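Local coordinates for protein alkaline phosphatase D (Bacillus subtilis, PDB 2YEQ) that hydrolyses phosphate esters as a phosphodiesterase and alkaline phosphatase with iron and calcium in its active site, at residues Asp181-His186 with Tyr243-Leu248; Asn219-Lys224 with Arg282-Asn287; Trp337-Ser342 with Glu501-Arg506. All blocks are in the same frame, centred on the assembly; numbering follows the deposited sequence.

In the fold
Interactions 1 and 2 belong to the PhoD-like phosphatase region and share helix 228-245 as a neighbour: interaction 1 uses its C-terminal end, while the loop 219-224 of interaction 2 leads into its start. Interaction 1 is buried throughout and joins helix to helix by a two-bond salt bridge and a CH-pi contact between two histidines. Interaction 2 is partly buried and joins two loops, with water and a sodium ion doing much of the polar work. Interaction 3, across the chain's centre from interaction 1, brings helix 504-520 to an aromatic loop; its Glu503-Arg506 salt bridge stays within one segment, further polar partners lie outside both, and the crossing contacts are van der Waals.

Interaction 1. Residues Asp181-His186 with Tyr243-Leu248; sequences DYRNRH and YEHMPL. With EDO (1,2-ethanediol), chain B; EDO (1,2-ethanediol), chain O.
Glu244 reaches Arg183 with an extended chain (chi2 168°), and the carboxylate takes the guanidinium side-on, one oxygen to each of two nitrogens. Arg183 NE lies 2.7 Å from Glu244 OE1, and Arg183 NH2 is likewise 2.7 Å from Glu244 OE2, the latter bond almost perfectly straight. Both oxygens are met on their syn sides and lie close to the guanidinium plane. The two planes are nevertheless turned 27° apart, so the pairing is slightly twisted. Glu244 OE2 also accepts from Gln240 NE2, which gives the buried carboxylate a third anchoring bond. An alanine in place of Arg183 would remove both nitrogens and is likely to leave the Glu244 carboxylate buried with its opposite charge missing.

At His245 the contact becomes nonpolar. His186 CB sits 3.5 Å from the centroid of the His245 ring and only 8° off its normal, a CH-pi contact over the middle of the face. The imidazoles themselves are nearly parallel but slid apart, with 5.0 Å between centroids, so the methylene, not the ring, covers the His245 face. At the edge of the His245 ring, ND1 bonds to Ala241 O, one turn back in its own helix, which limits the ring's rotation. Beyond it, Leu248 N bonds to Met246 O at 2.8 Å, closing an inverse gamma turn centred on Pro247 as the chain leaves the helix.

The pairing thus ties the middle of helix 179-190 to the C-terminal end of helix 228-245. Past that end, Met246 and Leu248 rest on Val206 of strand 203-206, and Pro247 packs on Val24 and Trp26 of strand 23-28.

Interaction 2. Residues Asn219-Lys224 with Arg282-Asn287; sequences NKIPEK and RDDQAN. With NA (sodium ion), chain C; PE5 (3,6,9,12,15,18,21,24-octaoxahexacosan-1-ol), chain D; PE5 (3,6,9,12,15,18,21,24-octaoxahexacosan-1-ol), chain E; EDO (1,2-ethanediol), chain L.
A hydrated sodium site lies where Ile221 packs against Asp284, and it joins two loops that have no regular secondary structure. The metal has six ligands in an octahedral arrangement: Asp284 OD1 at 2.2 Å, Gln285 OE1 at 2.4 Å and four waters. The two protein oxygens occupy adjacent corners, and the shared cation accounts for the 3.1 Å between Asp284 OD1 and Gln285 OE1, two acceptors that do not bond each other. Asp284 CG stands opposite its own backbone N (chi1 -159°), a setting that carries OD1 to the ion. The Gln285 amide is oriented from its other end, where NE2 bonds to Asp350 OD1 and to the carbonyl of Asn216, itself a calcium ligand.

Residues 219-224 reach the sodium indirectly. Ile221 O and Pro222 O each accept from a metal-bound water, and the water on Pro222 O lies across the ion from Gln285 OE1. Direct contact is nonpolar: Ile221 CD1 touches Asp284 CB at 3.7 Å, the two side chains running at about a right angle, while Ile221 CG2 lies beside the coordinating oxygen. At the start of both segments, Asn219 CB rests against Arg282 O at 3.2 Å. Asn219 OD1 accepts from Lys220 NZ at 2.9 Å, within its own loop. The Arg282 guanidinium leads away, to Thr278 O and Asp350.

The division of labour is therefore uneven: one loop supplies the anionic and amide ligands, the other only carbonyls to the hydration shell. Such a water-mediated join probably depends on the ion being present. The nonpolar Ile221-Asp284 contact needs no ion of its own, though the sodium is likely to steady that carboxylate.

Interaction 3. Residues Trp337-Ser342 with Glu501-Arg506; sequences WNFGTS and EVEEDR. With EDO (1,2-ethanediol), chain M; PO4 (phosphate ion), chain F.
Glu503 pushes its side chain toward the aromatic pair Trp337 and Phe339. CB lies against Phe339 CE1 and also faces the bound ethanediol. CG, held anti to the backbone N (chi1 -176°), comes closer, at 3.6 Å from Phe339 CZ. The chain then bends at chi2 (63°), which swings the carboxylate to the indole. CD sits 3.6 Å from Trp337 CH2, and both oxygens approach from one side of the indole plane: OE1 is nearest Trp337 CZ2, while OE2 lies 3.5 Å from Trp337 CH2. Carboxylate and indole planes are inclined 61° to each other.

The polar tip is satisfied along other lines. OE2 accepts from both Arg506 NE, at 3.1 Å, and Arg506 NH2, at 2.8 Å, each in the guanidinium plane. OE1 forms a salt bridge with Arg420.

The aromatic wall is itself fixed: Phe339 CZ lies over the centre of the Trp337 ring, 3.4 Å above its plane, and Trp337 also stacks with Phe333 and meets Trp385 edge-to-face.

Arg506, one turn along from Glu503, gives its remaining nitrogen to a bound phosphate, probably from the crystallisation liquor, with NH1 2.8 Å from phosphate O1. Its side chain touches the iron ligand His382 and lies about 5 Å from a calcium ion. Glu503 thus stands behind Arg506: wedged against the aromatic rings and joined to two arginines, it probably sets the orientation in which Arg506 presents NH1 to the bound anion.

Interaction 1. Residues Asp181-His186 with Tyr243-Leu248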
loop_
_atom_site.group_PDB
_atom_site.type_symbol
_atom_site.label_atom_id
_atom_site.label_comp_id
_atom_site.label_asym_id
_atom_site.label_seq_id
_atom_site.Cartn_x
_atom_site.Cartn_y
_atom_site.Cartn_z
ATOM N N ASP A 181 -21.010 -4.686 -4.614
ATOM C CA ASP A 181 -20.571 -4.630 -3.229
ATOM C C ASP A 181 -19.145 -3.983 -3.123
ATOM O O ASP A 181 -18.917 -3.123 -2.278
ATOM C CB ASP A 181 -20.468 -6.023 -2.600
ATOM C CG ASP A 181 -21.807 -6.746 -2.413
ATOM O OD1 ASP A 181 -22.887 -6.121 -2.413
ATOM O OD2 ASP A 181 -21.740 -7.984 -2.194
ATOM N N TYR A 182 -18.227 -4.428 -3.967
ATOM C CA TYR A 182 -16.847 -3.911 -3.969
ATOM C C TYR A 182 -16.773 -2.459 -4.410
ATOM O O TYR A 182 -16.003 -1.668 -3.855
ATOM C CB TYR A 182 -15.910 -4.781 -4.843
ATOM C CG TYR A 182 -15.418 -5.986 -4.103
ATOM C CD1 TYR A 182 -14.294 -5.908 -3.272
ATOM C CD2 TYR A 182 -16.071 -7.218 -4.218
ATOM C CE1 TYR A 182 -13.846 -7.023 -2.553
ATOM C CE2 TYR A 182 -15.644 -8.332 -3.507
ATOM C CZ TYR A 182 -14.526 -8.240 -2.682
ATOM O OH TYR A 182 -14.111 -9.354 -1.999
ATOM N N ARG A 183 -17.549 -2.109 -5.422
ATOM C CA ARG A 183 -17.615 -0.727 -5.901
ATOM C C ARG A 183 -18.103 0.207 -4.793
ATOM O O ARG A 183 -17.515 1.291 -4.576
ATOM C CB ARG A 183 -18.526 -0.615 -7.117
ATOM C CG ARG A 183 -17.955 -1.127 -8.396
ATOM C CD ARG A 183 -19.070 -1.224 -9.457
ATOM N NE ARG A 183 -18.539 -1.395 -10.791
ATOM C CZ ARG A 183 -19.273 -1.622 -11.870
ATOM N NH1 ARG A 183 -20.595 -1.718 -11.784
ATOM N NH2 ARG A 183 -18.693 -1.717 -13.035
ATOM N N ASN A 184 -19.152 -0.217 -4.086
ATOM C CA ASN A 184 -19.707 0.578 -3.015
ATOM C C ASN A 184 -18.749 0.706 -1.832
ATOM O O ASN A 184 -18.681 1.757 -1.172
ATOM C CB ASN A 184 -21.078 0.043 -2.571
ATOM C CG ASN A 184 -22.154 0.246 -3.635
ATOM O OD1 ASN A 184 -21.963 1.031 -4.566
ATOM N ND2 ASN A 184 -23.270 -0.486 -3.519
ATOM N N ARG A 185 -17.997 -0.351 -1.550
ATOM C CA ARG A 185 -17.022 -0.270 -0.469
ATOM C C ARG A 185 -15.884 0.697 -0.867
ATOM O O ARG A 185 -15.461 1.497 -0.034
ATOM C CB ARG A 185 -16.443 -1.641 -0.152
ATOM C CG ARG A 185 -15.448 -1.659 0.987
ATOM C CD ARG A 185 -16.040 -1.241 2.291
ATOM N NE ARG A 185 -17.311 -1.876 2.667
ATOM C CZ ARG A 185 -17.458 -2.973 3.402
ATOM N NH1 ARG A 185 -16.394 -3.659 3.833
ATOM N NH2 ARG A 185 -18.699 -3.392 3.716
ATOM N N HIS A 186 -15.379 0.604 -2.095
ATOM C CA HIS A 186 -14.386 1.600 -2.590
ATOM C C HIS A 186 -14.929 3.028 -2.476
ATOM O O HIS A 186 -14.220 3.933 -2.058
ATOM C CB HIS A 186 -13.913 1.357 -4.021
ATOM C CG HIS A 186 -12.805 0.351 -4.129
ATOM N ND1 HIS A 186 -11.457 0.572 -4.275
ATOM C CD2 HIS A 186 -12.918 -0.961 -4.044
ATOM C CE1 HIS A 186 -10.824 -0.603 -4.326
ATOM N NE2 HIS A 186 -11.693 -1.545 -4.145
ATOM N N TYR A 243 -9.385 -1.648 -10.139
ATOM C CA TYR A 243 -9.065 -0.941 -11.347
ATOM C C TYR A 243 -9.934 0.325 -11.502
ATOM O O TYR A 243 -9.406 1.399 -11.789
ATOM C CB TYR A 243 -9.201 -1.823 -12.607
ATOM C CG TYR A 243 -9.008 -1.022 -13.864
ATOM C CD1 TYR A 243 -7.727 -0.719 -14.333
ATOM C CD2 TYR A 243 -10.098 -0.477 -14.547
ATOM C CE1 TYR A 243 -7.539 0.055 -15.458
ATOM C CE2 TYR A 243 -9.915 0.305 -15.666
ATOM C CZ TYR A 243 -8.627 0.574 -16.123
ATOM O OH TYR A 243 -8.437 1.351 -17.251
ATOM N N GLU A 244 -11.252 0.166 -11.366
ATOM C CA GLU A 244 -12.195 1.271 -11.569
ATOM C C GLU A 244 -11.851 2.450 -10.648
ATOM O O GLU A 244 -12.098 3.583 -11.006
ATOM C CB GLU A 244 -13.643 0.801 -11.353
ATOM C CG GLU A 244 -14.123 -0.134 -12.479
ATOM C CD GLU A 244 -15.413 -0.863 -12.214
ATOM O OE1 GLU A 244 -15.871 -0.870 -11.054
ATOM O OE2 GLU A 244 -15.962 -1.459 -13.194
ATOM N N HIS A 245 -11.294 2.183 -9.470
ATOM C CA HIS A 245 -11.052 3.241 -8.498
ATOM C C HIS A 245 -9.599 3.689 -8.362
ATOM O O HIS A 245 -9.305 4.548 -7.551
ATOM C CB HIS A 245 -11.635 2.867 -7.137
ATOM C CG HIS A 245 -13.126 2.821 -7.147
ATOM N ND1 HIS A 245 -13.825 1.733 -7.620
ATOM C CD2 HIS A 245 -14.047 3.760 -6.824
ATOM C CE1 HIS A 245 -15.119 2.002 -7.569
ATOM N NE2 HIS A 245 -15.278 3.220 -7.087
ATOM N N MET A 246 -8.705 3.143 -9.170
ATOM C CA MET A 246 -7.275 3.441 -9.026
ATOM C C MET A 246 -6.674 4.019 -10.289
ATOM O O MET A 246 -7.026 3.612 -11.404
ATOM C CB MET A 246 -6.515 2.172 -8.643
ATOM C CG MET A 246 -6.790 1.672 -7.259
ATOM S SD MET A 246 -6.396 2.891 -5.976
ATOM C CE MET A 246 -6.766 2.047 -4.485
ATOM N N PRO A 247 -5.711 4.932 -10.137
ATOM C CA PRO A 247 -5.095 5.587 -11.297
ATOM C C PRO A 247 -4.011 4.716 -11.935
ATOM O O PRO A 247 -2.817 5.005 -11.828
ATOM C CB PRO A 247 -4.499 6.858 -10.700
ATOM C CG PRO A 247 -4.099 6.448 -9.342
ATOM C CD PRO A 247 -5.191 5.487 -8.878
ATOM N N LEU A 248 -4.459 3.670 -12.615
ATOM C CA LEU A 248 -3.607 2.688 -13.285
ATOM C C LEU A 248 -3.649 2.850 -14.791
ATOM O O LEU A 248 -4.615 3.349 -15.348
ATOM C CB LEU A 248 -4.098 1.286 -12.905
ATOM C CG LEU A 248 -4.037 0.946 -11.408
ATOM C CD1 LEU A 248 -4.654 -0.415 -11.116
ATOM C CD2 LEU A 248 -2.603 0.964 -10.854
HETATM C C1 EDO B . -24.191 -3.553 -3.110
HETATM O O1 EDO B . -25.471 -4.013 -3.586
HETATM C C2 EDO B . -24.139 -3.445 -1.581
HETATM O O2 EDO B . -23.345 -2.328 -1.160
HETATM C C1 EDO O . -25.417 -8.073 -4.137
HETATM O O1 EDO O . -25.305 -7.720 -2.745
HETATM C C2 EDO O . -25.071 -6.886 -5.038
HETATM O O2 EDO O . -24.853 -7.312 -6.389
#

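Interaction 2. Residues Asn219-Lys224 with Arg282-Asn287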
loop_
_atom_site.group_PDB
_atom_site.type_symbol
_atom_site.label_atom_id
_atom_site.label_comp_id
_atom_site.label_asym_id
_atom_site.label_seq_id
_atom_site.Cartn_x
_atom_site.Cartn_y
_atom_site.Cartn_z
ATOM N N ASN A 219 -3.400 -16.457 -3.970
ATOM C CA ASN A 219 -3.753 -16.709 -5.362
ATOM C C ASN A 219 -5.293 -16.945 -5.466
ATOM O O ASN A 219 -6.087 -15.970 -5.347
ATOM C CB ASN A 219 -2.899 -17.853 -5.948
ATOM C CG ASN A 219 -2.965 -17.938 -7.439
ATOM O OD1 ASN A 219 -3.910 -17.441 -8.096
ATOM N ND2 ASN A 219 -1.944 -18.573 -8.025
ATOM N N LYS A 220 -5.725 -18.203 -5.626
ATOM C CA LYS A 220 -7.158 -18.480 -5.754
ATOM C C LYS A 220 -7.698 -19.287 -4.599
ATOM O O LYS A 220 -8.809 -19.807 -4.656
ATOM C CB LYS A 220 -7.430 -19.103 -7.107
ATOM C CG LYS A 220 -7.286 -18.030 -8.204
ATOM C CD LYS A 220 -7.327 -18.612 -9.585
ATOM C CE LYS A 220 -6.389 -17.908 -10.525
ATOM N NZ LYS A 220 -5.006 -18.535 -10.558
ATOM N N ILE A 221 -6.921 -19.356 -3.523
ATOM C CA ILE A 221 -7.312 -20.026 -2.313
ATOM C C ILE A 221 -7.707 -19.042 -1.215
ATOM O O ILE A 221 -6.836 -18.319 -0.685
ATOM C CB ILE A 221 -6.175 -20.916 -1.779
ATOM C CG1 ILE A 221 -5.679 -21.885 -2.850
ATOM C CG2 ILE A 221 -6.615 -21.664 -0.558
ATOM C CD1 ILE A 221 -4.441 -22.671 -2.394
ATOM N N PRO A 222 -8.985 -19.033 -0.819
ATOM C CA PRO A 222 -9.405 -18.192 0.307
ATOM C C PRO A 222 -9.064 -18.817 1.633
ATOM O O PRO A 222 -8.772 -20.017 1.720
ATOM C CB PRO A 222 -10.940 -18.116 0.147
ATOM C CG PRO A 222 -11.285 -19.481 -0.427
ATOM C CD PRO A 222 -10.125 -19.813 -1.365
ATOM N N GLU A 223 -9.109 -18.001 2.673
ATOM C CA GLU A 223 -8.862 -18.429 4.019
ATOM C C GLU A 223 -9.967 -19.363 4.552
ATOM O O GLU A 223 -11.093 -19.384 4.040
ATOM C CB GLU A 223 -8.755 -17.210 4.949
ATOM C CG GLU A 223 -10.037 -16.387 5.131
ATOM C CD GLU A 223 -9.951 -15.378 6.287
ATOM O OE1 GLU A 223 -8.931 -15.421 7.022
ATOM O OE2 GLU A 223 -10.901 -14.552 6.464
ATOM N N LYS A 224 -9.628 -20.088 5.609
ATOM C CA LYS A 224 -10.575 -20.840 6.429
ATOM C C LYS A 224 -11.364 -21.904 5.652
ATOM O O LYS A 224 -12.548 -22.107 5.913
ATOM C CB LYS A 224 -11.537 -19.870 7.122
ATOM C CG LYS A 224 -10.841 -18.801 7.985
ATOM C CD LYS A 224 -10.517 -19.327 9.341
ATOM C CE LYS A 224 -9.960 -18.240 10.255
ATOM N NZ LYS A 224 -8.471 -18.338 10.396
ATOM N N ARG A 282 0.798 -16.204 -5.239
ATOM C CA ARG A 282 1.450 -16.934 -4.186
ATOM C C ARG A 282 0.830 -18.310 -3.909
ATOM O O ARG A 282 -0.397 -18.505 -4.053
ATOM C CB ARG A 282 1.488 -16.136 -2.887
ATOM C CG ARG A 282 0.136 -15.829 -2.265
ATOM C CD ARG A 282 0.205 -15.827 -0.780
ATOM N NE ARG A 282 0.745 -14.571 -0.277
ATOM C CZ ARG A 282 1.016 -14.329 0.993
ATOM N NH1 ARG A 282 0.882 -15.283 1.918
ATOM N NH2 ARG A 282 1.433 -13.111 1.352
ATOM N N ASP A 283 1.680 -19.219 -3.431
ATOM C CA ASP A 283 1.217 -20.479 -2.880
ATOM C C ASP A 283 0.581 -20.253 -1.523
ATOM O O ASP A 283 0.810 -19.225 -0.869
ATOM C CB ASP A 283 2.368 -21.475 -2.771
ATOM C CG ASP A 283 2.795 -22.030 -4.126
ATOM O OD1 ASP A 283 1.959 -22.106 -5.066
ATOM O OD2 ASP A 283 3.985 -22.389 -4.265
ATOM N N ASP A 284 -0.204 -21.240 -1.097
ATOM C CA ASP A 284 -0.983 -21.186 0.124
ATOM C C ASP A 284 -0.046 -21.085 1.302
ATOM O O ASP A 284 1.068 -21.642 1.269
ATOM C CB ASP A 284 -1.819 -22.476 0.234
ATOM C CG ASP A 284 -3.014 -22.355 1.145
ATOM O OD1 ASP A 284 -3.424 -21.226 1.575
ATOM O OD2 ASP A 284 -3.550 -23.456 1.456
ATOM N N GLN A 285 -0.498 -20.404 2.347
ATOM C CA GLN A 285 0.241 -20.368 3.602
ATOM C C GLN A 285 0.378 -21.780 4.234
ATOM O O GLN A 285 -0.588 -22.549 4.302
ATOM C CB GLN A 285 -0.397 -19.425 4.612
ATOM C CG GLN A 285 -0.550 -17.970 4.119
ATOM C CD GLN A 285 -1.883 -17.718 3.454
ATOM O OE1 GLN A 285 -2.577 -18.684 3.070
ATOM N NE2 GLN A 285 -2.268 -16.428 3.298
ATOM N N ALA A 286 1.587 -22.080 4.701
ATOM C CA ALA A 286 1.906 -23.344 5.351
ATOM C C ALA A 286 1.393 -23.376 6.753
ATOM O O ALA A 286 1.137 -22.324 7.373
ATOM C CB ALA A 286 3.426 -23.558 5.361
ATOM N N ASN A 287 1.232 -24.601 7.267
ATOM C CA ASN A 287 0.890 -24.863 8.658
ATOM C C ASN A 287 -0.402 -24.247 9.107
ATOM O O ASN A 287 -0.526 -23.834 10.281
ATOM C CB ASN A 287 2.021 -24.430 9.626
ATOM C CG ASN A 287 3.402 -24.964 9.236
ATOM O OD1 ASN A 287 4.434 -24.259 9.366
ATOM N ND2 ASN A 287 3.445 -26.206 8.782
HETATM NA NA NA C . -4.514 -20.105 3.164
HETATM O O1 PE5 D . -4.049 -21.488 -9.245
HETATM C C1 PE5 D . -3.127 -21.542 -10.324
HETATM C C2 PE5 D . -3.823 -21.904 -11.626
HETATM O O2 PE5 D . -4.165 -20.723 -12.360
HETATM C C3 PE5 D . -4.865 -20.935 -13.607
HETATM C C4 PE5 D . -6.253 -21.568 -13.411
HETATM O O3 PE5 D . -7.323 -20.770 -13.930
HETATM C C5 PE5 D . -8.622 -21.344 -13.677
HETATM C C6 PE5 D . -9.161 -20.939 -12.299
HETATM O O4 PE5 D . -9.436 -22.079 -11.460
HETATM C C7 PE5 D . -8.702 -22.104 -10.223
HETATM C C8 PE5 D . -9.344 -23.057 -9.251
HETATM C C48 PE5 E . -6.845 -19.869 6.878
HETATM C C50 PE5 E . -6.724 -21.074 7.819
HETATM O O1 PE5 E . -6.468 -22.291 7.092
HETATM C C1 PE5 E . -7.613 -23.149 6.981
HETATM C C1 EDO L . 1.873 -24.181 -0.405
HETATM O O1 EDO L . 1.737 -24.395 1.004
HETATM C C2 EDO L . 0.569 -24.467 -1.120
HETATM O O2 EDO L . 0.542 -23.882 -2.400
HETATM O O HOH W 1 0.639 -20.387 -6.756
HETATM O O HOH W 2 -5.616 -18.585 1.914
HETATM O O HOH W 3 -6.494 -21.236 3.330
HETATM O O HOH W 4 -3.341 -21.551 4.573
HETATM O O HOH W 5 -5.041 -18.744 4.972
#

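Interaction 3. Residues Trp337-Ser342 with Glu501-Arg506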
loop_
_atom_site.group_PDB
_atom_site.type_symbol
_atom_site.label_atom_id
_atom_site.label_comp_id
_atom_site.label_asym_id
_atom_site.label_seq_id
_atom_site.Cartn_x
_atom_site.Cartn_y
_atom_site.Cartn_z
ATOM N N TRP A 337 11.711 -12.533 11.594
ATOM C CA TRP A 337 10.798 -11.980 12.572
ATOM C C TRP A 337 10.302 -13.069 13.495
ATOM O O TRP A 337 9.120 -13.484 13.460
ATOM C CB TRP A 337 9.653 -11.294 11.804
ATOM C CG TRP A 337 8.786 -10.324 12.548
ATOM C CD1 TRP A 337 9.129 -9.539 13.585
ATOM C CD2 TRP A 337 7.424 -9.994 12.226
ATOM N NE1 TRP A 337 8.066 -8.750 13.958
ATOM C CE2 TRP A 337 7.008 -9.013 13.132
ATOM C CE3 TRP A 337 6.520 -10.451 11.260
ATOM C CZ2 TRP A 337 5.726 -8.483 13.120
ATOM C CZ3 TRP A 337 5.246 -9.928 11.249
ATOM C CH2 TRP A 337 4.861 -8.946 12.161
ATOM N N ASN A 338 11.215 -13.531 14.346
ATOM C CA ASN A 338 10.964 -14.673 15.230
ATOM C C ASN A 338 10.238 -14.272 16.484
ATOM O O ASN A 338 10.768 -13.502 17.281
ATOM C CB ASN A 338 12.297 -15.351 15.587
ATOM C CG ASN A 338 12.127 -16.653 16.366
ATOM O OD1 ASN A 338 10.995 -17.136 16.643
ATOM N ND2 ASN A 338 13.259 -17.243 16.717
ATOM N N PHE A 339 9.042 -14.828 16.689
ATOM C CA PHE A 339 8.244 -14.553 17.884
ATOM C C PHE A 339 8.523 -15.519 19.029
ATOM O O PHE A 339 8.010 -15.321 20.122
ATOM C CB PHE A 339 6.749 -14.648 17.554
ATOM C CG PHE A 339 6.321 -13.762 16.426
ATOM C CD1 PHE A 339 6.449 -12.380 16.529
ATOM C CD2 PHE A 339 5.770 -14.292 15.277
ATOM C CE1 PHE A 339 6.054 -11.545 15.479
ATOM C CE2 PHE A 339 5.359 -13.462 14.232
ATOM C CZ PHE A 339 5.516 -12.091 14.330
ATOM N N GLY A 340 9.290 -16.580 18.766
ATOM C CA GLY A 340 9.587 -17.576 19.797
ATOM C C GLY A 340 11.013 -17.401 20.286
ATOM O O GLY A 340 11.443 -16.280 20.548
ATOM N N THR A 341 11.750 -18.506 20.343
ATOM C CA THR A 341 13.130 -18.527 20.836
ATOM C C THR A 341 13.980 -19.170 19.767
ATOM O O THR A 341 13.437 -19.671 18.772
ATOM C CB THR A 341 13.257 -19.368 22.114
ATOM O OG1 THR A 341 12.982 -20.746 21.812
ATOM C CG2 THR A 341 12.319 -18.881 23.177
ATOM N N SER A 342 15.304 -19.166 19.942
ATOM C CA SER A 342 16.185 -19.815 18.960
ATOM C C SER A 342 15.880 -21.315 18.836
ATOM O O SER A 342 15.920 -21.874 17.743
ATOM C CB SER A 342 17.667 -19.608 19.312
ATOM O OG SER A 342 18.081 -18.300 18.940
ATOM N N GLU A 501 -0.909 -5.328 24.281
ATOM C CA GLU A 501 -1.078 -6.011 23.002
ATOM C C GLU A 501 0.166 -6.863 22.674
ATOM O O GLU A 501 1.276 -6.560 23.136
ATOM C CB GLU A 501 -1.370 -5.002 21.860
ATOM C CG GLU A 501 -2.869 -4.909 21.404
ATOM C CD GLU A 501 -3.070 -4.610 19.879
ATOM O OE1 GLU A 501 -2.225 -4.995 19.028
ATOM O OE2 GLU A 501 -4.100 -3.992 19.524
ATOM N N VAL A 502 -0.034 -7.936 21.897
ATOM C CA VAL A 502 1.060 -8.745 21.357
ATOM C C VAL A 502 0.744 -8.990 19.896
ATOM O O VAL A 502 -0.384 -8.786 19.478
ATOM C CB VAL A 502 1.218 -10.086 22.096
ATOM C CG1 VAL A 502 1.622 -9.850 23.545
ATOM C CG2 VAL A 502 -0.089 -10.914 22.021
ATOM N N GLU A 503 1.727 -9.403 19.108
ATOM C CA GLU A 503 1.493 -9.601 17.681
ATOM C C GLU A 503 0.294 -10.537 17.388
ATOM O O GLU A 503 -0.483 -10.264 16.467
ATOM C CB GLU A 503 2.748 -10.126 16.996
ATOM C CG GLU A 503 2.630 -10.280 15.486
ATOM C CD GLU A 503 2.387 -8.966 14.753
ATOM O OE1 GLU A 503 2.864 -7.926 15.249
ATOM O OE2 GLU A 503 1.729 -8.988 13.674
ATOM N N GLU A 504 0.151 -11.614 18.179
ATOM C CA GLU A 504 -0.931 -12.603 17.991
ATOM C C GLU A 504 -2.338 -11.942 17.996
ATOM O O GLU A 504 -3.288 -12.490 17.433
ATOM C CB GLU A 504 -0.842 -13.723 19.050
ATOM C CG GLU A 504 -1.717 -14.990 18.774
ATOM C CD GLU A 504 -1.198 -15.895 17.625
ATOM O OE1 GLU A 504 0.016 -15.911 17.338
ATOM O OE2 GLU A 504 -2.020 -16.611 17.013
ATOM N N ASP A 505 -2.473 -10.768 18.606
ATOM C CA ASP A 505 -3.782 -10.085 18.628
ATOM C C ASP A 505 -4.342 -9.756 17.246
ATOM O O ASP A 505 -5.550 -9.846 17.034
ATOM C CB ASP A 505 -3.741 -8.842 19.492
ATOM C CG ASP A 505 -3.546 -9.171 20.962
ATOM O OD1 ASP A 505 -4.028 -10.222 21.432
ATOM O OD2 ASP A 505 -2.894 -8.388 21.664
ATOM N N ARG A 506 -3.474 -9.428 16.302
ATOM C CA ARG A 506 -3.911 -9.159 14.944
ATOM C C ARG A 506 -4.554 -10.429 14.303
ATOM O O ARG A 506 -5.645 -10.343 13.747
ATOM C CB ARG A 506 -2.751 -8.605 14.110
ATOM C CG ARG A 506 -3.127 -8.156 12.701
ATOM C CD ARG A 506 -2.021 -7.364 12.047
ATOM N NE ARG A 506 -0.761 -8.110 12.000
ATOM C CZ ARG A 506 -0.275 -8.767 10.953
ATOM N NH1 ARG A 506 -0.908 -8.791 9.773
ATOM N NH2 ARG A 506 0.887 -9.401 11.076
HETATM C C1 EDO M . 2.754 -13.734 18.100
HETATM O O1 EDO M . 2.460 -12.951 19.266
HETATM C C2 EDO M . 3.361 -15.084 18.491
HETATM O O2 EDO M . 2.322 -15.979 18.901
HETATM P P PO4 F . -3.971 -7.166 7.804
HETATM O O1 PO4 F . -3.488 -7.873 9.016
HETATM O O2 PO4 F . -4.067 -7.985 6.551
HETATM O O3 PO4 F . -5.153 -6.267 8.105
HETATM O O4 PO4 F . -2.850 -6.206 7.306
#